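PDB 3TWO: mannitol dehydrogenase from Helicobacter pylori, which probably interconverts cinnamyl alcohols and cinnamaldehydes using NADP(H), as a zinc-dependent alcohol dehydrogenase. Local coordinates for residues A183-L188 against Q214-M219; S204-N209 against K249-L254; H223-T226 against Q230-E233; I238-T241 against H245-L248. All blocks are in the same frame, centred on the assembly; numbering follows the deposited sequence.

Contact 1: A183-L188 against Q214-M219. With NDP (NADPH dihydro-nicotinamide-adenine-dinucleotide phosphate), chain F.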
# COMPACT_ATOMS: atom_id res chain seq x y z
N ALA B 183 1.63 -15.85 4.61
CA ALA B 183 2.97 -16.07 4.11
C ALA B 183 3.97 -16.19 5.31
O ALA B 183 4.09 -15.25 6.13
CB ALA B 183 3.35 -14.93 3.15
N GLY B 184 4.67 -17.31 5.40
CA GLY B 184 5.58 -17.56 6.51
C GLY B 184 4.85 -18.34 7.59
O GLY B 184 4.00 -17.81 8.28
N PHE B 185 5.14 -19.63 7.72
CA PHE B 185 4.32 -20.48 8.59
C PHE B 185 5.07 -20.78 9.88
O PHE B 185 5.34 -21.95 10.18
CB PHE B 185 3.92 -21.77 7.83
CG PHE B 185 2.93 -22.66 8.56
CD1 PHE B 185 1.81 -22.12 9.23
CD2 PHE B 185 3.06 -24.07 8.50
CE1 PHE B 185 0.83 -22.97 9.87
CE2 PHE B 185 2.13 -24.91 9.15
CZ PHE B 185 0.99 -24.34 9.82
N GLY B 186 5.38 -19.72 10.62
CA GLY B 186 6.20 -19.84 11.83
C GLY B 186 5.37 -19.47 13.06
O GLY B 186 4.21 -19.87 13.19
N GLY B 187 5.97 -18.71 13.96
CA GLY B 187 5.23 -18.27 15.19
C GLY B 187 4.04 -17.39 14.88
O GLY B 187 2.90 -17.73 15.24
N LEU B 188 4.25 -16.25 14.21
CA LEU B 188 3.13 -15.41 13.82
C LEU B 188 2.21 -16.15 12.82
O LEU B 188 0.97 -16.14 12.97
CB LEU B 188 3.60 -14.06 13.26
CG LEU B 188 3.78 -12.96 14.30
CD1 LEU B 188 4.91 -13.31 15.30
CD2 LEU B 188 4.10 -11.60 13.54
N GLN B 214 1.39 -31.17 7.12
CA GLN B 214 0.46 -31.90 7.99
C GLN B 214 -0.03 -31.08 9.15
O GLN B 214 -1.19 -31.17 9.49
CB GLN B 214 1.07 -33.21 8.55
CG GLN B 214 1.10 -34.38 7.52
CD GLN B 214 -0.26 -34.57 6.74
OE1 GLN B 214 -0.29 -34.41 5.51
NE2 GLN B 214 -1.35 -34.88 7.45
N ASP B 215 0.84 -30.30 9.78
CA ASP B 215 0.32 -29.40 10.84
C ASP B 215 -0.63 -28.35 10.25
O ASP B 215 -1.64 -28.03 10.86
CB ASP B 215 1.39 -28.71 11.66
CG ASP B 215 2.51 -29.65 12.07
OD1 ASP B 215 2.45 -30.26 13.16
OD2 ASP B 215 3.43 -29.78 11.28
N ALA B 216 -0.34 -27.86 9.04
CA ALA B 216 -1.25 -26.90 8.38
C ALA B 216 -2.63 -27.54 8.20
O ALA B 216 -3.65 -27.00 8.62
CB ALA B 216 -0.71 -26.49 7.06
N LEU B 217 -2.64 -28.74 7.63
CA LEU B 217 -3.89 -29.46 7.36
C LEU B 217 -4.64 -29.70 8.64
O LEU B 217 -5.85 -29.51 8.72
CB LEU B 217 -3.61 -30.78 6.60
CG LEU B 217 -3.08 -30.68 5.15
CD1 LEU B 217 -2.78 -32.13 4.64
CD2 LEU B 217 -4.15 -30.08 4.25
N SER B 218 -3.90 -30.03 9.67
CA SER B 218 -4.51 -30.31 10.95
C SER B 218 -5.16 -29.02 11.53
O SER B 218 -6.16 -29.08 12.25
CB SER B 218 -3.41 -30.82 11.86
OG SER B 218 -3.99 -31.17 13.05
N MET B 219 -4.60 -27.88 11.19
CA MET B 219 -5.20 -26.58 11.56
C MET B 219 -6.42 -26.15 10.71
O MET B 219 -7.03 -25.11 10.99
CB MET B 219 -4.16 -25.48 11.51
CG MET B 219 -3.16 -25.59 12.63
SD MET B 219 -1.81 -24.41 12.35
CE MET B 219 -0.58 -25.26 13.35
PA NDP F . 9.59 -17.17 13.05
O1A NDP F . 10.82 -17.57 12.36
O2A NDP F . 8.59 -18.13 13.80
O5B NDP F . 8.71 -17.53 11.72
C5B NDP F . 9.13 -17.08 10.33
C4B NDP F . 8.56 -18.08 9.33
O4B NDP F . 8.63 -17.68 7.90
C3B NDP F . 9.33 -19.42 9.48
O3B NDP F . 8.32 -20.50 9.53
C2B NDP F . 10.15 -19.48 8.16
O2B NDP F . 10.29 -20.88 7.84
C1B NDP F . 9.18 -18.84 7.14
N9A NDP F . 9.87 -18.14 6.03
C8A NDP F . 11.07 -17.53 6.12
N7A NDP F . 11.30 -16.98 4.94
C5A NDP F . 10.28 -17.23 4.12
C6A NDP F . 10.01 -16.91 2.81
N6A NDP F . 10.86 -16.18 2.01
N1A NDP F . 8.86 -17.37 2.32
C2A NDP F . 7.99 -18.06 3.02
N3A NDP F . 8.22 -18.37 4.27
C4A NDP F . 9.37 -17.97 4.83
O3 NDP F . 9.15 -15.66 12.94
PN NDP F . 8.04 -14.97 13.74
O1N NDP F . 6.70 -15.48 13.38
O2N NDP F . 8.32 -14.81 15.26
O5D NDP F . 8.19 -13.50 13.21
C5D NDP F . 8.20 -13.30 11.71
C4D NDP F . 8.59 -11.81 11.35
O4D NDP F . 7.53 -11.05 11.98
C3D NDP F . 9.93 -11.29 11.95
O3D NDP F . 10.56 -10.44 10.95
C2D NDP F . 9.43 -10.53 13.20
O2D NDP F . 10.31 -9.50 13.51
C1D NDP F . 8.13 -9.91 12.64
N1N NDP F . 7.20 -9.37 13.69
C2N NDP F . 6.55 -8.15 13.44
C3N NDP F . 5.68 -7.60 14.37
C7N NDP F . 4.92 -6.32 14.02
O7N NDP F . 4.76 -5.98 12.83
N7N NDP F . 4.26 -5.77 15.03
C4N NDP F . 5.48 -8.27 15.60
C5N NDP F . 6.09 -9.52 15.86
C6N NDP F . 6.95 -10.07 14.93
P2B NDP F . 11.62 -21.51 7.31
O1X NDP F . 11.83 -22.83 8.27
O2X NDP F . 11.53 -21.73 5.87
O3X NDP F . 12.80 -20.51 7.69

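Contact 2: S204-N209 against K249-L254. With NDP (NADPH dihydro-nicotinamide-adenine-dinucleotide phosphate), chain F.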
# COMPACT_ATOMS: atom_id res chain seq x y z
N SER B 204 -5.07 -20.30 2.95
CA SER B 204 -3.96 -20.86 2.17
C SER B 204 -2.67 -20.50 2.93
O SER B 204 -2.54 -19.36 3.44
CB SER B 204 -3.91 -20.27 0.75
OG SER B 204 -5.08 -20.55 -0.01
N VAL B 205 -1.71 -21.42 2.97
CA VAL B 205 -0.44 -21.12 3.62
C VAL B 205 0.71 -21.13 2.58
O VAL B 205 0.74 -21.96 1.64
CB VAL B 205 -0.18 -22.12 4.78
CG1 VAL B 205 1.24 -22.07 5.28
CG2 VAL B 205 -1.14 -21.83 5.90
N PHE B 206 1.66 -20.22 2.74
CA PHE B 206 2.83 -20.21 1.83
C PHE B 206 4.02 -20.39 2.70
O PHE B 206 4.24 -19.55 3.58
CB PHE B 206 2.96 -18.88 1.06
CG PHE B 206 1.77 -18.60 0.16
CD1 PHE B 206 0.61 -18.03 0.68
CD2 PHE B 206 1.83 -18.89 -1.18
CE1 PHE B 206 -0.52 -17.75 -0.20
CE2 PHE B 206 0.73 -18.64 -2.05
CZ PHE B 206 -0.43 -18.08 -1.54
N ALA B 207 4.76 -21.48 2.50
CA ALA B 207 5.97 -21.80 3.31
C ALA B 207 7.12 -22.02 2.29
O ALA B 207 6.91 -21.72 1.11
CB ALA B 207 5.73 -23.04 4.22
N ARG B 208 8.31 -22.50 2.73
CA ARG B 208 9.40 -22.75 1.79
C ARG B 208 9.61 -24.26 1.54
O ARG B 208 10.33 -24.64 0.61
CB ARG B 208 10.72 -22.06 2.24
CG ARG B 208 10.62 -20.50 2.22
CD ARG B 208 12.03 -19.85 2.44
NE ARG B 208 12.55 -20.06 3.80
CZ ARG B 208 13.66 -19.47 4.22
NH1 ARG B 208 14.33 -18.72 3.36
NH2 ARG B 208 14.12 -19.63 5.48
N ASN B 209 8.94 -25.11 2.32
CA ASN B 209 8.95 -26.53 1.98
C ASN B 209 7.72 -27.13 2.63
O ASN B 209 6.91 -26.41 3.19
CB ASN B 209 10.24 -27.16 2.55
CG ASN B 209 10.46 -26.74 4.03
OD1 ASN B 209 9.65 -27.08 4.87
ND2 ASN B 209 11.53 -26.00 4.31
N LYS B 249 5.97 -8.14 -4.82
CA LYS B 249 5.09 -8.30 -5.99
C LYS B 249 4.51 -9.68 -6.14
O LYS B 249 3.40 -9.82 -6.61
CB LYS B 249 5.73 -7.89 -7.34
CG LYS B 249 6.08 -6.39 -7.39
CD LYS B 249 6.85 -6.01 -8.70
CE LYS B 249 8.08 -6.87 -8.98
NZ LYS B 249 9.21 -6.51 -8.02
N ASP B 250 5.27 -10.70 -5.73
CA ASP B 250 4.85 -12.10 -5.87
C ASP B 250 3.58 -12.35 -5.08
O ASP B 250 2.83 -13.22 -5.46
CB ASP B 250 5.94 -13.03 -5.33
CG ASP B 250 7.10 -13.11 -6.24
OD1 ASP B 250 6.96 -12.91 -7.46
OD2 ASP B 250 8.17 -13.41 -5.73
N TYR B 251 3.40 -11.63 -3.97
CA TYR B 251 2.15 -11.67 -3.15
C TYR B 251 1.09 -10.69 -3.59
O TYR B 251 -0.08 -11.06 -3.63
CB TYR B 251 2.41 -11.52 -1.65
CG TYR B 251 3.12 -12.78 -1.17
CD1 TYR B 251 4.53 -12.82 -1.06
CD2 TYR B 251 2.39 -13.97 -0.95
CE1 TYR B 251 5.19 -14.04 -0.67
CE2 TYR B 251 3.03 -15.20 -0.57
CZ TYR B 251 4.41 -15.21 -0.41
OH TYR B 251 5.01 -16.42 -0.06
N LEU B 252 1.49 -9.45 -3.89
CA LEU B 252 0.52 -8.44 -4.27
C LEU B 252 -0.25 -8.88 -5.51
O LEU B 252 -1.46 -8.74 -5.58
CB LEU B 252 1.20 -7.06 -4.47
CG LEU B 252 0.35 -5.87 -4.95
CD1 LEU B 252 -0.75 -5.51 -3.90
CD2 LEU B 252 1.17 -4.62 -5.20
N LYS B 253 0.43 -9.47 -6.48
CA LYS B 253 -0.25 -9.97 -7.66
C LYS B 253 -1.29 -11.08 -7.34
O LYS B 253 -2.12 -11.35 -8.17
CB LYS B 253 0.72 -10.50 -8.71
CG LYS B 253 1.50 -11.72 -8.21
CD LYS B 253 1.61 -12.79 -9.28
CE LYS B 253 2.63 -12.51 -10.37
NZ LYS B 253 3.63 -11.50 -9.93
N LEU B 254 -1.24 -11.72 -6.18
CA LEU B 254 -2.23 -12.80 -5.89
C LEU B 254 -3.61 -12.25 -5.49
O LEU B 254 -4.59 -13.02 -5.39
CB LEU B 254 -1.72 -13.74 -4.76
CG LEU B 254 -0.47 -14.57 -5.15
CD1 LEU B 254 0.04 -15.37 -3.98
CD2 LEU B 254 -0.74 -15.43 -6.41
PA NDP F . 9.59 -17.17 13.05
O1A NDP F . 10.82 -17.57 12.36
O2A NDP F . 8.59 -18.13 13.80
O5B NDP F . 8.71 -17.53 11.72
C5B NDP F . 9.13 -17.08 10.33
C4B NDP F . 8.56 -18.08 9.33
O4B NDP F . 8.63 -17.68 7.90
C3B NDP F . 9.33 -19.42 9.48
O3B NDP F . 8.32 -20.50 9.53
C2B NDP F . 10.15 -19.48 8.16
O2B NDP F . 10.29 -20.88 7.84
C1B NDP F . 9.18 -18.84 7.14
N9A NDP F . 9.87 -18.14 6.03
C8A NDP F . 11.07 -17.53 6.12
N7A NDP F . 11.30 -16.98 4.94
C5A NDP F . 10.28 -17.23 4.12
C6A NDP F . 10.01 -16.91 2.81
N6A NDP F . 10.86 -16.18 2.01
N1A NDP F . 8.86 -17.37 2.32
C2A NDP F . 7.99 -18.06 3.02
N3A NDP F . 8.22 -18.37 4.27
C4A NDP F . 9.37 -17.97 4.83
O3 NDP F . 9.15 -15.66 12.94
PN NDP F . 8.04 -14.97 13.74
O1N NDP F . 6.70 -15.48 13.38
O2N NDP F . 8.32 -14.81 15.26
O5D NDP F . 8.19 -13.50 13.21
C5D NDP F . 8.20 -13.30 11.71
C4D NDP F . 8.59 -11.81 11.35
O4D NDP F . 7.53 -11.05 11.98
C3D NDP F . 9.93 -11.29 11.95
O3D NDP F . 10.56 -10.44 10.95
C2D NDP F . 9.43 -10.53 13.20
O2D NDP F . 10.31 -9.50 13.51
C1D NDP F . 8.13 -9.91 12.64
N1N NDP F . 7.20 -9.37 13.69
C2N NDP F . 6.55 -8.15 13.44
C3N NDP F . 5.68 -7.60 14.37
C7N NDP F . 4.92 -6.32 14.02
O7N NDP F . 4.76 -5.98 12.83
N7N NDP F . 4.26 -5.77 15.03
C4N NDP F . 5.48 -8.27 15.60
C5N NDP F . 6.09 -9.52 15.86
C6N NDP F . 6.95 -10.07 14.93
P2B NDP F . 11.62 -21.51 7.31
O1X NDP F . 11.83 -22.83 8.27
O2X NDP F . 11.53 -21.73 5.87
O3X NDP F . 12.80 -20.51 7.69

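Contact 3: H223-T226 against Q230-E233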
# COMPACT_ATOMS: atom_id res chain seq x y z
N HIS B 223 -5.27 -24.91 1.39
CA HIS B 223 -4.20 -25.04 0.38
C HIS B 223 -2.87 -24.74 1.01
O HIS B 223 -2.74 -23.82 1.85
CB HIS B 223 -4.38 -24.10 -0.83
CG HIS B 223 -5.71 -24.19 -1.50
ND1 HIS B 223 -6.75 -23.33 -1.21
CD2 HIS B 223 -6.18 -25.05 -2.43
CE1 HIS B 223 -7.80 -23.64 -1.93
NE2 HIS B 223 -7.48 -24.68 -2.69
N PHE B 224 -1.87 -25.54 0.62
CA PHE B 224 -0.54 -25.36 1.14
C PHE B 224 0.36 -25.15 -0.06
O PHE B 224 0.39 -25.99 -0.92
CB PHE B 224 -0.07 -26.62 1.90
CG PHE B 224 1.16 -26.38 2.72
CD1 PHE B 224 1.06 -25.96 4.06
CD2 PHE B 224 2.42 -26.53 2.17
CE1 PHE B 224 2.16 -25.73 4.81
CE2 PHE B 224 3.54 -26.28 2.97
CZ PHE B 224 3.41 -25.87 4.27
N TYR B 225 1.10 -24.05 -0.11
CA TYR B 225 2.05 -23.84 -1.22
C TYR B 225 3.48 -23.69 -0.73
O TYR B 225 3.71 -23.24 0.41
CB TYR B 225 1.67 -22.57 -1.94
CG TYR B 225 0.24 -22.59 -2.45
CD1 TYR B 225 -0.70 -21.65 -1.94
CD2 TYR B 225 -0.18 -23.52 -3.42
CE1 TYR B 225 -1.99 -21.63 -2.39
CE2 TYR B 225 -1.49 -23.50 -3.91
CZ TYR B 225 -2.38 -22.53 -3.39
OH TYR B 225 -3.67 -22.46 -3.79
N THR B 226 4.43 -24.10 -1.56
CA THR B 226 5.85 -23.88 -1.23
C THR B 226 6.44 -22.74 -2.11
O THR B 226 7.63 -22.45 -2.05
CB THR B 226 6.68 -25.17 -1.38
OG1 THR B 226 6.46 -25.71 -2.68
CG2 THR B 226 6.29 -26.23 -0.30
N GLN B 230 2.68 -21.04 -7.23
CA GLN B 230 1.77 -22.21 -7.28
C GLN B 230 0.33 -21.80 -7.00
O GLN B 230 -0.59 -22.56 -7.23
CB GLN B 230 2.21 -23.31 -6.32
CG GLN B 230 3.68 -23.70 -6.39
CD GLN B 230 4.17 -24.40 -5.14
OE1 GLN B 230 3.49 -24.44 -4.12
NE2 GLN B 230 5.39 -24.90 -5.19
N CYS B 231 0.10 -20.60 -6.48
CA CYS B 231 -1.29 -20.28 -6.15
C CYS B 231 -2.00 -19.78 -7.39
O CYS B 231 -1.65 -18.78 -7.95
CB CYS B 231 -1.36 -19.26 -5.01
SG CYS B 231 -3.02 -18.58 -4.71
N LYS B 232 -3.03 -20.49 -7.83
CA LYS B 232 -3.65 -20.15 -9.09
C LYS B 232 -4.97 -19.40 -8.91
O LYS B 232 -5.74 -19.27 -9.83
CB LYS B 232 -3.77 -21.42 -9.94
CG LYS B 232 -2.38 -21.97 -10.26
CD LYS B 232 -1.80 -21.12 -11.44
CE LYS B 232 -0.26 -20.94 -11.45
NZ LYS B 232 0.51 -22.12 -11.00
N GLU B 233 -5.19 -18.84 -7.73
CA GLU B 233 -6.49 -18.37 -7.31
C GLU B 233 -6.31 -16.94 -6.84
O GLU B 233 -5.25 -16.61 -6.34
CB GLU B 233 -6.85 -19.23 -6.10
CG GLU B 233 -8.11 -18.93 -5.40
CD GLU B 233 -8.56 -20.07 -4.49
OE1 GLU B 233 -7.80 -20.59 -3.65
OE2 GLU B 233 -9.73 -20.41 -4.60

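Contact 4: I238-T241 against H245-L248. With NDP (NADPH dihydro-nicotinamide-adenine-dinucleotide phosphate), chain F.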
# COMPACT_ATOMS: atom_id res chain seq x y z
N ILE B 238 -4.17 -11.24 2.38
CA ILE B 238 -2.91 -11.93 2.63
C ILE B 238 -2.18 -11.23 3.78
O ILE B 238 -2.05 -9.98 3.77
CB ILE B 238 -1.99 -11.92 1.39
CG1 ILE B 238 -2.62 -12.72 0.22
CG2 ILE B 238 -0.60 -12.50 1.71
CD1 ILE B 238 -1.85 -12.57 -1.12
N ILE B 239 -1.71 -12.01 4.77
CA ILE B 239 -0.83 -11.42 5.80
C ILE B 239 0.54 -12.02 5.61
O ILE B 239 0.68 -13.25 5.54
CB ILE B 239 -1.38 -11.67 7.25
CG1 ILE B 239 -0.42 -11.14 8.32
CG2 ILE B 239 -1.73 -13.19 7.48
CD1 ILE B 239 -1.00 -11.16 9.69
N SER B 240 1.54 -11.17 5.44
CA SER B 240 2.91 -11.62 5.24
C SER B 240 3.72 -11.47 6.54
O SER B 240 3.94 -10.37 7.03
CB SER B 240 3.61 -10.84 4.14
OG SER B 240 4.91 -11.35 3.99
N THR B 241 4.18 -12.61 7.07
CA THR B 241 4.99 -12.61 8.26
C THR B 241 6.45 -12.92 7.92
O THR B 241 7.22 -13.22 8.82
CB THR B 241 4.56 -13.68 9.26
OG1 THR B 241 5.06 -14.97 8.82
CG2 THR B 241 3.02 -13.67 9.42
N HIS B 245 14.49 -12.19 2.88
CA HIS B 245 14.30 -11.48 1.62
C HIS B 245 13.21 -12.14 0.76
O HIS B 245 13.15 -13.38 0.67
CB HIS B 245 15.62 -11.45 0.80
CG HIS B 245 15.46 -10.83 -0.55
ND1 HIS B 245 15.49 -11.56 -1.72
CD2 HIS B 245 15.23 -9.54 -0.92
CE1 HIS B 245 15.30 -10.76 -2.76
NE2 HIS B 245 15.16 -9.52 -2.30
N TYR B 246 12.36 -11.31 0.15
CA TYR B 246 11.39 -11.76 -0.82
C TYR B 246 10.92 -10.58 -1.65
O TYR B 246 11.32 -9.44 -1.42
CB TYR B 246 10.21 -12.48 -0.15
CG TYR B 246 9.27 -11.62 0.66
CD1 TYR B 246 7.95 -11.41 0.25
CD2 TYR B 246 9.68 -11.06 1.89
CE1 TYR B 246 7.05 -10.67 1.02
CE2 TYR B 246 8.78 -10.30 2.69
CZ TYR B 246 7.47 -10.13 2.26
OH TYR B 246 6.58 -9.38 3.04
N ASP B 247 10.07 -10.85 -2.61
CA ASP B 247 9.59 -9.84 -3.51
C ASP B 247 8.12 -9.62 -3.17
O ASP B 247 7.30 -10.51 -3.36
CB ASP B 247 9.82 -10.30 -4.97
CG ASP B 247 9.24 -9.32 -5.99
OD1 ASP B 247 9.43 -9.53 -7.20
OD2 ASP B 247 8.62 -8.32 -5.60
N LEU B 248 7.79 -8.44 -2.62
CA LEU B 248 6.39 -8.14 -2.34
C LEU B 248 5.48 -8.37 -3.59
O LEU B 248 4.31 -8.71 -3.42
CB LEU B 248 6.22 -6.67 -1.80
CG LEU B 248 6.67 -6.42 -0.39
CD1 LEU B 248 6.95 -4.91 -0.11
CD2 LEU B 248 5.69 -7.05 0.64
PA NDP F . 9.59 -17.17 13.05
O1A NDP F . 10.82 -17.57 12.36
O2A NDP F . 8.59 -18.13 13.80
O5B NDP F . 8.71 -17.53 11.72
C5B NDP F . 9.13 -17.08 10.33
C4B NDP F . 8.56 -18.08 9.33
O4B NDP F . 8.63 -17.68 7.90
C3B NDP F . 9.33 -19.42 9.48
O3B NDP F . 8.32 -20.50 9.53
C2B NDP F . 10.15 -19.48 8.16
O2B NDP F . 10.29 -20.88 7.84
C1B NDP F . 9.18 -18.84 7.14
N9A NDP F . 9.87 -18.14 6.03
C8A NDP F . 11.07 -17.53 6.12
N7A NDP F . 11.30 -16.98 4.94
C5A NDP F . 10.28 -17.23 4.12
C6A NDP F . 10.01 -16.91 2.81
N6A NDP F . 10.86 -16.18 2.01
N1A NDP F . 8.86 -17.37 2.32
C2A NDP F . 7.99 -18.06 3.02
N3A NDP F . 8.22 -18.37 4.27
C4A NDP F . 9.37 -17.97 4.83
O3 NDP F . 9.15 -15.66 12.94
PN NDP F . 8.04 -14.97 13.74
O1N NDP F . 6.70 -15.48 13.38
O2N NDP F . 8.32 -14.81 15.26
O5D NDP F . 8.19 -13.50 13.21
C5D NDP F . 8.20 -13.30 11.71
C4D NDP F . 8.59 -11.81 11.35
O4D NDP F . 7.53 -11.05 11.98
C3D NDP F . 9.93 -11.29 11.95
O3D NDP F . 10.56 -10.44 10.95
C2D NDP F . 9.43 -10.53 13.20
O2D NDP F . 10.31 -9.50 13.51
C1D NDP F . 8.13 -9.91 12.64
N1N NDP F . 7.20 -9.37 13.69
C2N NDP F . 6.55 -8.15 13.44
C3N NDP F . 5.68 -7.60 14.37
C7N NDP F . 4.92 -6.32 14.02
O7N NDP F . 4.76 -5.98 12.83
N7N NDP F . 4.26 -5.77 15.03
C4N NDP F . 5.48 -8.27 15.60
C5N NDP F . 6.09 -9.52 15.86
C6N NDP F . 6.95 -10.07 14.93
P2B NDP F . 11.62 -21.51 7.31
O1X NDP F . 11.83 -22.83 8.27
O2X NDP F . 11.53 -21.73 5.87
O3X NDP F . 12.80 -20.51 7.69

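Contact 1: A183-L188 against Q214-M219
The glycine-rich turn of a Rossmann fold faces two ways here: its backbone grips NADPH, while Phe185, set between Gly184 and Gly186, packs on Ala216 and Met219 of the segment 214-219. The sequence and geometry are consistent with the GxGxxG fingerprint of dinucleotide-binding domains. Phe185 holds CG trans to its main-chain nitrogen (chi1 -173°), which sends the ring out of the turn toward helix 213-218. There Phe185 CZ lies 3.7 Å from Ala216 CA, and Phe185 CE2 meets Ala216 CB at 3.9 Å. Met219 arrives from the opposite direction on a side chain extended beyond CG. Its SD sits at the ring edge, nearly in the ring plane and 3.8 Å from Phe185 CZ, making a Met-aromatic contact at the edge rather than over a face. Phe337 adds an edge-to-face partner for the same ring.

On the coenzyme side, Gly186 is the N-cap of helix 187-198, and the first amides of that helix bind the diphosphate. The N-H of Gly187 points almost straight (171°) at NDP O2A, 2.7 Å away. Such a helix start would be expected to favour the negative charge of the phosphates. Gly186, having no side chain, lets CA approach NDP O3B to 3.2 Å, and the next bond is equally direct: Leu188 N to NDP O1N, 2.7 Å.

Contact 2: S204-N209 against K249-L254
One face of the Phe206 ring, at the end of the second strand (202-206) of a Rossmann fold, receives the edge of Tyr251 from helix 248-252, which follows the fourth strand: a T-shaped pair with planes at 89° and ring centroids 5.3 Å apart. The touching atom is Tyr251 CE2, which stands over the rim of the phenyl ring, 3.7 Å from Phe206 CG. Tyr251 slides past Phe206 in the opposing sense, so that its OH overshoots the ring and comes to rest 3.4 Å from Phe206 CB. Leu254 comes from the opposite direction, its CD1 oblique to the ring and 3.7 Å from Phe206 CZ. The buried aromatic pair joins strand and helix on one face of the sheet, with Tyr225 also against the Phe206 ring.

Just past the strand, Arg208 shows what this position does in an NADPH-binding enzyme. Its guanidinium group lies with one face on the adenine, N7A being over its centre, while the phosphorus of the 2'-phosphate sits at its edge. A bend at chi3 (-69°) turns the group to serve both. Two hydrogen bonds then hold the phosphate: Arg208 NE to NDP O2X at 2.8 Å, and Arg208 NH2 to NDP O3X at 2.7 Å.

Contact 3: H223-T226 against Q230-E233
Gln230 places CG beside its own backbone nitrogen (chi1 -49°) and then runs extended, which delivers its amide to Thr226, where OG1 is lodged between the backbone nitrogen and the carbonyl carbon (chi1 53°). Both ends of the amide are used. The Thr226 N-H donates to Gln230 OE1 over 2.7 Å, approaching tilted out of the carbonyl plane. In return Gln230 NE2 gives a straighter bond to Thr226 OG1, 2.8 Å long at 166°, with the hydroxyl oxygen close to the amide plane. Gripped at oxygen and nitrogen alike, the amide has its rotation fixed, and OE1 also lies 3.3 Å from CA of Tyr225.

Next along the loop, Cys231 covers one face of the Tyr225 ring. Its CB stands 3.6 Å above the ring plane, displaced toward the rim, in a CH-pi contact, while SG lies oblique to the ring. At the far end Glu233 extends across His223 with carboxylate and imidazole planes nearly perpendicular. Glu233 OE1 is 3.5 Å from the carbon CE1 of His223, a close contact and not a hydrogen bond; the salt bridge of Glu233 runs through OE2 to Lys179. Strand 223-225 is third in chain order and one of the two outermost in the 3-2-1-4-5-6 parallel sheet; the loop folding back beside it leads to strand 235-240, the fourth of the Rossmann fold.

Contact 4: I238-T241 against H245-L248
Tyr246 reaches Ser240 by its phenol end alone. At CB the side chain starts with CG wedged between the backbone nitrogen and the carbonyl carbon (chi1 69°), a setting that turns the ring inward to the sheet. Halfway along, Tyr246 CE1 passes the neighbouring ring of Tyr251, coming within 3.9 Å of Tyr251 CD1. Leu248 CD2 lies 3.9 Å from the same Tyr246 CE1, on the opposite side of the ring plane from Tyr251 CD1. Farther out, Tyr246 CZ is 3.3 Å from Ser240 OG. At the tip Tyr246 OH accepts a hydrogen bond of 2.8 Å from Ser240 OG and also lies 3.5 Å from Ser240 CB.

The serine closes strand 235-240, the fourth of the Rossmann sheet, and the chain leaves the strand here along the coenzyme pocket before entering helix 248-252. Ser240 carries OG trans to its backbone nitrogen (chi1 -179°), and the bond gives two buried hydroxyls a partner in each other. Leu263 of the adjoining strand packs against both residues. One step on, Thr241 O comes within 3.1 Å of NDP C5D, while Thr241 OG1 is hydrogen-bonded to the carbonyl oxygens of Ala183 and Gly184. Beyond the tyrosine, Asp247 N-caps the helix, and Leu248 packs on Val277 of the second subunit.

All four contacts involve strands or strand ends of one parallel NADPH-binding sheet. Contact 1 and contact 2 meet where Gly184 N lies 2.9 Å from Phe206 O, probably a hydrogen bond between neighbouring strands. A similar pairing, Ala183 O to Thr241 N at 2.8 Å, ties contact 1 to contact 4. Contact 2 is central: its centre lies about 7 Å from those of contacts 3 and 4, and along the chain it encloses both. Contacts 3 and 4 do not touch, their nearest atoms being about 7 Å apart. Contacts 1, 2 and 4 reach the coenzyme at the diphosphate, at the adenine and 2'-phosphate, and at C5D on the nicotinamide side, whereas the Thr226 side chain of contact 3 stands about 8 Å off.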